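Local coordinates for protein Ral guanine nucleotide dissociation stimulator-like 2 (Mus musculus, PDB 4JGW) that probably acts as a guanine nucleotide exchange factor for small G proteins and associates with the GTP-bound forms of Rap1A and H-Ras in vitro, at residues S224-G229 / P244-T249; E216-L221 / V387-G392; H62-R67 / G116-V121. All blocks are in the same frame, centred on the assembly; numbering follows the deposited sequence.

Along the chain, interaction 3 closes first, within the N-terminal Ras-GEF (REM) region. Interactions 1 and 2 follow in the Ras-GEF (CDC25-homology) catalytic region, with interaction 1 nested inside the much longer loop that interaction 2 closes. These two are neighbours: their centres lie about 11 Å apart, and they meet where L221 at the exit of helix 203-219 touches S245 and V246 on helix 244-264, the next helix in the chain. Interaction 3, which joins the end of helix 56-63 and the turn after it to helix 108-128, stands apart, its centre about 29 Å from interaction 1 and 32 Å from interaction 2. The contacts thus belong to two separate helical packing regions of the exchange factor.

Interaction 1: S224-G229 / P244-T249; sequences SQCLGG and PSVRAT
Q225 reaches from the end of a 3-10 turn to the start of helix 244-264 and grips S245 twice through a single amide oxygen. With CG anti to the carbonyl carbon (chi1 -69°) and the chain extended beyond it, the amide is carried out to the first helical turn. There Q225 OE1 accepts the backbone N of S245 at 3.2 Å, in the plane of the amide carbonyl. It also takes the hydroxyl S245 OG in a short 2.5 Å bond, this donor lying 52° out of that plane. The same hydroxyl accepts from I222 N and so ties the preceding loop into the network.

Packing is tight beneath this polar pair. The methyl V246 CG2 presses on the backbone of Q225, 3.6 Å from Q225 O, and is 3.7 Å from Q225 CB. The same methyl also meets the sulfur C226 SG at 3.9 Å, and both V246 and C226 are buried. The solvent side is looser: exposed P244 offers little more than its ring atom CD, 3.5 Å from Q225 OE1, with the proline crossing the glutamine at about a right angle.

Within the Ras-GEF fold the contact joins the loop after helix 203-219 to the first turn of helix 244-264. Helix 392-404 packs on C226 and V246 through L395, and helix 416-436 reaches C226 through L429.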
loop_
_atom_site.group_PDB
_atom_site.type_symbol
_atom_site.label_atom_id
_atom_site.label_comp_id
_atom_site.label_asym_id
_atom_site.label_seq_id
_atom_site.Cartn_x
_atom_site.Cartn_y
_atom_site.Cartn_z
ATOM N N SER A 224 4.957 -2.419 2.000
ATOM C CA SER A 224 6.109 -1.929 2.764
ATOM C C SER A 224 6.791 -0.722 2.111
ATOM O O SER A 224 7.421 0.088 2.795
ATOM C CB SER A 224 7.127 -3.045 2.989
ATOM O OG SER A 224 7.668 -3.509 1.766
ATOM N N GLN A 225 6.660 -0.604 0.792
ATOM C CA GLN A 225 7.206 0.542 0.062
ATOM C C GLN A 225 6.442 1.839 0.364
ATOM O O GLN A 225 6.920 2.931 0.052
ATOM C CB GLN A 225 7.256 0.258 -1.443
ATOM C CG GLN A 225 8.289 -0.797 -1.839
ATOM C CD GLN A 225 8.266 -1.132 -3.322
ATOM O OE1 GLN A 225 7.537 -0.520 -4.102
ATOM N NE2 GLN A 225 9.075 -2.107 -3.718
ATOM N N CYS A 226 5.267 1.708 0.981
ATOM C CA CYS A 226 4.468 2.858 1.415
ATOM C C CYS A 226 4.952 3.472 2.733
ATOM O O CYS A 226 4.539 4.579 3.088
ATOM C CB CYS A 226 2.991 2.472 1.560
ATOM S SG CYS A 226 2.169 1.943 0.050
ATOM N N LEU A 227 5.814 2.755 3.453
ATOM C CA LEU A 227 6.273 3.181 4.781
ATOM C C LEU A 227 7.046 4.496 4.750
ATOM O O LEU A 227 7.830 4.745 3.827
ATOM C CB LEU A 227 7.122 2.088 5.450
ATOM C CG LEU A 227 6.465 0.742 5.788
ATOM C CD1 LEU A 227 7.514 -0.262 6.246
ATOM C CD2 LEU A 227 5.357 0.881 6.828
ATOM N N GLY A 228 6.815 5.325 5.766
ATOM C CA GLY A 228 7.453 6.638 5.884
ATOM C C GLY A 228 8.969 6.601 5.791
ATOM O O GLY A 228 9.580 7.494 5.202
ATOM N N GLY A 229 9.566 5.558 6.364
ATOM C CA GLY A 229 11.019 5.372 6.354
ATOM C C GLY A 229 11.605 5.012 4.999
ATOM O O GLY A 229 12.803 5.197 4.768
ATOM N N PRO A 244 9.354 1.321 -6.500
ATOM C CA PRO A 244 8.793 1.405 -7.851
ATOM C C PRO A 244 7.286 1.154 -7.916
ATOM O O PRO A 244 6.601 1.778 -8.729
ATOM C CB PRO A 244 9.550 0.308 -8.625
ATOM C CG PRO A 244 10.646 -0.167 -7.707
ATOM C CD PRO A 244 10.155 0.098 -6.325
ATOM N N SER A 245 6.781 0.257 -7.068
ATOM C CA SER A 245 5.363 -0.110 -7.078
ATOM C C SER A 245 4.458 1.022 -6.588
ATOM O O SER A 245 3.305 1.118 -7.002
ATOM C CB SER A 245 5.121 -1.391 -6.269
ATOM O OG SER A 245 5.213 -1.154 -4.873
ATOM N N VAL A 246 4.985 1.869 -5.703
ATOM C CA VAL A 246 4.279 3.076 -5.268
ATOM C C VAL A 246 4.354 4.140 -6.365
ATOM O O VAL A 246 3.345 4.760 -6.709
ATOM C CB VAL A 246 4.846 3.644 -3.938
ATOM C CG1 VAL A 246 4.098 4.907 -3.518
ATOM C CG2 VAL A 246 4.776 2.602 -2.831
ATOM N N ARG A 247 5.556 4.331 -6.913
ATOM C CA ARG A 247 5.800 5.293 -7.990
ATOM C C ARG A 247 4.901 5.046 -9.202
ATOM O O ARG A 247 4.331 5.988 -9.751
ATOM C CB ARG A 247 7.273 5.268 -8.410
ATOM N N ALA A 248 4.762 3.779 -9.592
ATOM C CA ALA A 248 3.932 3.391 -10.738
ATOM C C ALA A 248 2.442 3.684 -10.527
ATOM O O ALA A 248 1.731 4.012 -11.479
ATOM C CB ALA A 248 4.148 1.920 -11.079
ATOM N N THR A 249 1.984 3.561 -9.282
ATOM C CA THR A 249 0.613 3.907 -8.907
ATOM C C THR A 249 0.389 5.422 -8.987
ATOM O O THR A 249 -0.656 5.881 -9.457
ATOM C CB THR A 249 0.276 3.391 -7.482
ATOM O OG1 THR A 249 0.348 1.961 -7.460
ATOM C CG2 THR A 249 -1.118 3.820 -7.053
#

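Interaction 2: E216-L221 / V387-G392; sequences ELFLNL and VVPYLG
F218 and P389 make the main fit of this buried contact, a flat ring met by the rim of a pyrrolidine. F218, with CG anti to the backbone N (chi1 177°), leaves the last turn of helix 203-219 on the side of the incoming loop. Its side chain fills a hollow lined by V388 and P389 of the loop and by L432 and C436 of helix 416-436. The proline crosses the phenyl side chain at about a right angle and sets CD over one face, 3.7 Å from the ring centroid and 15° off the ring normal. This is a CH-pi contact, with CD displaced somewhat toward the rim. The adjoining bump, P389 CG, comes down near the outer end of the same ring, 3.6 Å from F218 CZ. CD and CG together therefore lay one side of the pyrrolidine against the aromatic surface.

V388 fills in at the root of the phenyl group, where its methyl CG1 comes within 4.3 Å of F218 CB. The other fit lies two residues beyond the proline: L221 and L391 reach toward each other tip to tip, and their forked ends engage branch against branch. L221 CD2 meets L391 CD1 at 3.8 Å, while the remaining pair, L221 CD1 and L391 CD2, is separated by the same 3.8 Å. The interface is thus entirely apolar in its side chains.

The contact joins the end of helix 203-219 to the loop that enters helix 392-404, inside the Ras-GEF catalytic region. Helix 416-436 also supplies Q433, whose NE2 bonds to the carbonyl oxygens of F218 and L221. V388 is joined by backbone hydrogen bonds to R305, and helix 244-264 flanks L221.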
loop_
_atom_site.group_PDB
_atom_site.type_symbol
_atom_site.label_atom_id
_atom_site.label_comp_id
_atom_site.label_asym_id
_atom_site.label_seq_id
_atom_site.Cartn_x
_atom_site.Cartn_y
_atom_site.Cartn_z
ATOM N N GLU A 216 -4.676 -3.289 -11.339
ATOM C CA GLU A 216 -3.487 -4.130 -11.493
ATOM C C GLU A 216 -2.242 -3.506 -10.859
ATOM O O GLU A 216 -1.386 -4.224 -10.340
ATOM C CB GLU A 216 -3.249 -4.556 -12.953
ATOM C CG GLU A 216 -2.874 -3.449 -13.931
ATOM C CD GLU A 216 -2.510 -3.973 -15.322
ATOM O OE1 GLU A 216 -2.444 -5.210 -15.513
ATOM O OE2 GLU A 216 -2.288 -3.138 -16.228
ATOM N N LEU A 217 -2.161 -2.175 -10.888
ATOM C CA LEU A 217 -1.102 -1.451 -10.184
ATOM C C LEU A 217 -1.258 -1.572 -8.669
ATOM O O LEU A 217 -0.272 -1.748 -7.951
ATOM C CB LEU A 217 -1.070 0.025 -10.597
ATOM C CG LEU A 217 -0.522 0.347 -11.991
ATOM C CD1 LEU A 217 -0.873 1.766 -12.367
ATOM C CD2 LEU A 217 0.986 0.125 -12.083
ATOM N N PHE A 218 -2.496 -1.484 -8.190
ATOM C CA PHE A 218 -2.770 -1.620 -6.764
ATOM C C PHE A 218 -2.508 -3.046 -6.275
ATOM O O PHE A 218 -2.088 -3.245 -5.133
ATOM C CB PHE A 218 -4.197 -1.171 -6.424
ATOM C CG PHE A 218 -4.561 -1.352 -4.972
ATOM C CD1 PHE A 218 -3.837 -0.708 -3.970
ATOM C CD2 PHE A 218 -5.625 -2.170 -4.609
ATOM C CE1 PHE A 218 -4.166 -0.881 -2.632
ATOM C CE2 PHE A 218 -5.964 -2.344 -3.272
ATOM C CZ PHE A 218 -5.231 -1.702 -2.281
ATOM N N LEU A 219 -2.746 -4.027 -7.145
ATOM C CA LEU A 219 -2.448 -5.428 -6.834
ATOM C C LEU A 219 -0.950 -5.718 -6.837
ATOM O O LEU A 219 -0.483 -6.587 -6.097
ATOM C CB LEU A 219 -3.166 -6.377 -7.799
ATOM C CG LEU A 219 -4.670 -6.566 -7.603
ATOM C CD1 LEU A 219 -5.235 -7.530 -8.644
ATOM C CD2 LEU A 219 -4.968 -7.060 -6.197
ATOM N N ASN A 220 -0.209 -4.992 -7.673
ATOM C CA ASN A 220 1.247 -5.120 -7.741
ATOM C C ASN A 220 1.971 -4.277 -6.684
ATOM O O ASN A 220 3.201 -4.297 -6.598
ATOM C CB ASN A 220 1.754 -4.768 -9.146
ATOM C CG ASN A 220 1.396 -5.822 -10.185
ATOM O OD1 ASN A 220 1.563 -7.021 -9.960
ATOM N ND2 ASN A 220 0.914 -5.373 -11.340
ATOM N N LEU A 221 1.202 -3.539 -5.887
ATOM C CA LEU A 221 1.761 -2.693 -4.835
ATOM C C LEU A 221 2.371 -3.524 -3.709
ATOM O O LEU A 221 1.727 -4.419 -3.159
ATOM C CB LEU A 221 0.697 -1.745 -4.271
ATOM C CG LEU A 221 1.121 -0.766 -3.167
ATOM C CD1 LEU A 221 1.917 0.404 -3.738
ATOM C CD2 LEU A 221 -0.086 -0.256 -2.411
ATOM N N VAL A 387 -12.497 -2.925 -5.458
ATOM C CA VAL A 387 -12.188 -1.610 -4.883
ATOM C C VAL A 387 -10.763 -1.174 -5.247
ATOM O O VAL A 387 -9.862 -2.006 -5.359
ATOM C CB VAL A 387 -12.406 -1.581 -3.332
ATOM C CG1 VAL A 387 -11.353 -2.417 -2.599
ATOM C CG2 VAL A 387 -12.432 -0.148 -2.804
ATOM N N VAL A 388 -10.580 0.127 -5.464
ATOM C CA VAL A 388 -9.248 0.718 -5.612
ATOM C C VAL A 388 -9.193 2.002 -4.787
ATOM O O VAL A 388 -9.843 2.991 -5.132
ATOM C CB VAL A 388 -8.878 1.044 -7.089
ATOM C CG1 VAL A 388 -7.450 1.576 -7.175
ATOM C CG2 VAL A 388 -9.036 -0.171 -7.988
ATOM N N PRO A 389 -8.425 1.990 -3.683
ATOM C CA PRO A 389 -8.324 3.190 -2.862
ATOM C C PRO A 389 -7.389 4.227 -3.476
ATOM O O PRO A 389 -6.512 3.882 -4.276
ATOM C CB PRO A 389 -7.728 2.663 -1.556
ATOM C CG PRO A 389 -6.920 1.499 -1.962
ATOM C CD PRO A 389 -7.623 0.881 -3.139
ATOM N N TYR A 390 -7.594 5.488 -3.109
ATOM C CA TYR A 390 -6.613 6.528 -3.374
ATOM C C TYR A 390 -5.466 6.321 -2.390
ATOM O O TYR A 390 -5.645 6.437 -1.176
ATOM C CB TYR A 390 -7.234 7.925 -3.231
ATOM C CG TYR A 390 -6.224 9.058 -3.231
ATOM C CD1 TYR A 390 -5.311 9.210 -4.276
ATOM C CD2 TYR A 390 -6.184 9.979 -2.183
ATOM C CE1 TYR A 390 -4.379 10.244 -4.274
ATOM C CE2 TYR A 390 -5.259 11.018 -2.175
ATOM C CZ TYR A 390 -4.361 11.144 -3.224
ATOM O OH TYR A 390 -3.446 12.173 -3.227
ATOM N N LEU A 391 -4.297 5.990 -2.930
ATOM C CA LEU A 391 -3.140 5.608 -2.124
ATOM C C LEU A 391 -2.570 6.764 -1.296
ATOM O O LEU A 391 -2.020 6.545 -0.215
ATOM C CB LEU A 391 -2.055 4.986 -3.012
ATOM C CG LEU A 391 -0.855 4.299 -2.349
ATOM C CD1 LEU A 391 -1.286 3.198 -1.379
ATOM C CD2 LEU A 391 0.078 3.742 -3.408
ATOM N N GLY A 392 -2.722 7.986 -1.805
ATOM C CA GLY A 392 -2.186 9.190 -1.162
ATOM C C GLY A 392 -2.545 9.360 0.304
ATOM O O GLY A 392 -1.742 9.868 1.086
#

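Interaction 3: H62-R67 / G116-V121; sequences HLLDAR and GVAISV
L64 and V117 bring their backbones to within 5.6 Å between CA atoms, the nearest approach of a helix exit to the flank of a continuous helix. Helix 56-63 ends here, and L64 is the first residue to leave helical backbone angles (phi -97°, psi 9°). The chain then turns at D65, whose OD1 accepts weakly from R67 N as a capping bond at the turn into the next helix. The partner, residues 116-121, is an unbroken part of helix 108-128.

V117 is central to the meeting. Its methyl CG1 nestles against the carbonyl oxygens of the unwinding chain, 3.6 Å from L64 O and 3.8 Å from L63 O. The second methyl, V117 CG2, turns to A66 and touches A66 CB at 3.8 Å, toward the exposed end of the contact.

Both segments belong to the N-terminal Ras-GEF motif, the largely helical REM region, and the contact sets the last residue of the short helix 56-63 and the turn leaving it on the flank of the long helix 108-128.

On the buried side, L63 and V121 cross obliquely. L63 carries its CG away from the usual staggered positions (chi1 -142°), and the methyl L63 CD2 meets both branches of V121, with V121 CG1 at 3.7 Å. L64 instead brings the end of its side chain, CD2, against the backbone of A118, 3.8 Å from A118 CA and 4.0 Å from A118 CB. Helix 75-82 covers the L63 end with F75, T76 and L79, and T76 also touches V121. Helix 89-101 packs on L64 through V96 and R99 and on A118 through L100.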
loop_
_atom_site.group_PDB
_atom_site.type_symbol
_atom_site.label_atom_id
_atom_site.label_comp_id
_atom_site.label_asym_id
_atom_site.label_seq_id
_atom_site.Cartn_x
_atom_site.Cartn_y
_atom_site.Cartn_z
ATOM N N HIS A 62 13.106 -13.534 19.675
ATOM C CA HIS A 62 11.653 -13.541 19.830
ATOM C C HIS A 62 10.968 -14.098 18.574
ATOM O O HIS A 62 9.974 -14.819 18.671
ATOM C CB HIS A 62 11.165 -12.122 20.149
ATOM C CG HIS A 62 9.715 -12.034 20.520
ATOM N ND1 HIS A 62 9.173 -12.712 21.591
ATOM C CD2 HIS A 62 8.703 -11.315 19.979
ATOM C CE1 HIS A 62 7.885 -12.429 21.682
ATOM N NE2 HIS A 62 7.575 -11.581 20.718
ATOM N N LEU A 63 11.527 -13.780 17.405
ATOM C CA LEU A 63 11.026 -14.278 16.117
ATOM C C LEU A 63 11.017 -15.806 16.065
ATOM O O LEU A 63 10.053 -16.416 15.596
ATOM C CB LEU A 63 11.892 -13.746 14.969
ATOM C CG LEU A 63 11.324 -13.315 13.607
ATOM C CD1 LEU A 63 12.369 -13.562 12.515
ATOM C CD2 LEU A 63 10.004 -13.976 13.237
ATOM N N LEU A 64 12.095 -16.415 16.557
ATOM C CA LEU A 64 12.298 -17.856 16.433
ATOM C C LEU A 64 11.859 -18.643 17.673
ATOM O O LEU A 64 12.109 -19.846 17.776
ATOM C CB LEU A 64 13.757 -18.166 16.062
ATOM C CG LEU A 64 14.335 -17.525 14.791
ATOM C CD1 LEU A 64 15.723 -18.068 14.510
ATOM C CD2 LEU A 64 13.437 -17.729 13.575
ATOM N N ASP A 65 11.202 -17.952 18.602
ATOM C CA ASP A 65 10.619 -18.577 19.781
ATOM C C ASP A 65 9.268 -19.188 19.414
ATOM O O ASP A 65 8.402 -18.511 18.851
ATOM C CB ASP A 65 10.465 -17.545 20.904
ATOM C CG ASP A 65 9.961 -18.152 22.210
ATOM O OD1 ASP A 65 9.985 -19.393 22.365
ATOM O OD2 ASP A 65 9.541 -17.375 23.092
ATOM N N ALA A 66 9.100 -20.467 19.744
ATOM C CA ALA A 66 7.886 -21.225 19.423
ATOM C C ALA A 66 6.613 -20.667 20.062
ATOM O O ALA A 66 5.514 -20.861 19.537
ATOM C CB ALA A 66 8.069 -22.690 19.798
ATOM N N ARG A 67 6.772 -19.976 21.188
ATOM C CA ARG A 67 5.649 -19.417 21.947
ATOM C C ARG A 67 5.114 -18.110 21.362
ATOM O O ARG A 67 3.971 -17.730 21.624
ATOM C CB ARG A 67 6.060 -19.179 23.407
ATOM C CG ARG A 67 6.527 -20.422 24.152
ATOM C CD ARG A 67 7.029 -20.063 25.546
ATOM N NE ARG A 67 7.617 -21.215 26.229
ATOM C CZ ARG A 67 6.930 -22.106 26.943
ATOM N NH1 ARG A 67 5.612 -21.995 27.081
ATOM N NH2 ARG A 67 7.566 -23.117 27.523
ATOM N N GLY A 116 12.348 -25.710 13.300
ATOM C CA GLY A 116 10.970 -25.774 12.814
ATOM C C GLY A 116 10.300 -24.412 12.759
ATOM O O GLY A 116 9.580 -24.105 11.808
ATOM N N VAL A 117 10.538 -23.594 13.783
ATOM C CA VAL A 117 10.021 -22.226 13.813
ATOM C C VAL A 117 10.676 -21.394 12.704
ATOM O O VAL A 117 9.998 -20.629 12.020
ATOM C CB VAL A 117 10.215 -21.552 15.198
ATOM C CG1 VAL A 117 9.588 -20.163 15.221
ATOM C CG2 VAL A 117 9.604 -22.408 16.298
ATOM N N ALA A 118 11.984 -21.571 12.524
ATOM C CA ALA A 118 12.733 -20.861 11.487
ATOM C C ALA A 118 12.236 -21.206 10.081
ATOM O O ALA A 118 12.028 -20.312 9.260
ATOM C CB ALA A 118 14.231 -21.130 11.619
ATOM N N ILE A 119 12.041 -22.500 9.818
ATOM C CA ILE A 119 11.466 -22.974 8.556
ATOM C C ILE A 119 10.083 -22.359 8.326
ATOM O O ILE A 119 9.781 -21.891 7.225
ATOM C CB ILE A 119 11.374 -24.535 8.506
ATOM C CG1 ILE A 119 12.763 -25.191 8.630
ATOM C CG2 ILE A 119 10.633 -25.016 7.251
ATOM C CD1 ILE A 119 13.814 -24.724 7.622
ATOM N N SER A 120 9.262 -22.351 9.374
ATOM C CA SER A 120 7.918 -21.773 9.318
ATOM C C SER A 120 7.934 -20.262 9.056
ATOM O O SER A 120 7.147 -19.762 8.248
ATOM C CB SER A 120 7.146 -22.090 10.603
ATOM O OG SER A 120 5.896 -21.426 10.629
ATOM N N VAL A 121 8.827 -19.548 9.740
ATOM C CA VAL A 121 8.973 -18.101 9.568
ATOM C C VAL A 121 9.478 -17.744 8.164
ATOM O O VAL A 121 8.950 -16.830 7.525
ATOM C CB VAL A 121 9.889 -17.484 10.664
ATOM C CG1 VAL A 121 10.419 -16.114 10.248
ATOM C CG2 VAL A 121 9.142 -17.388 11.989
#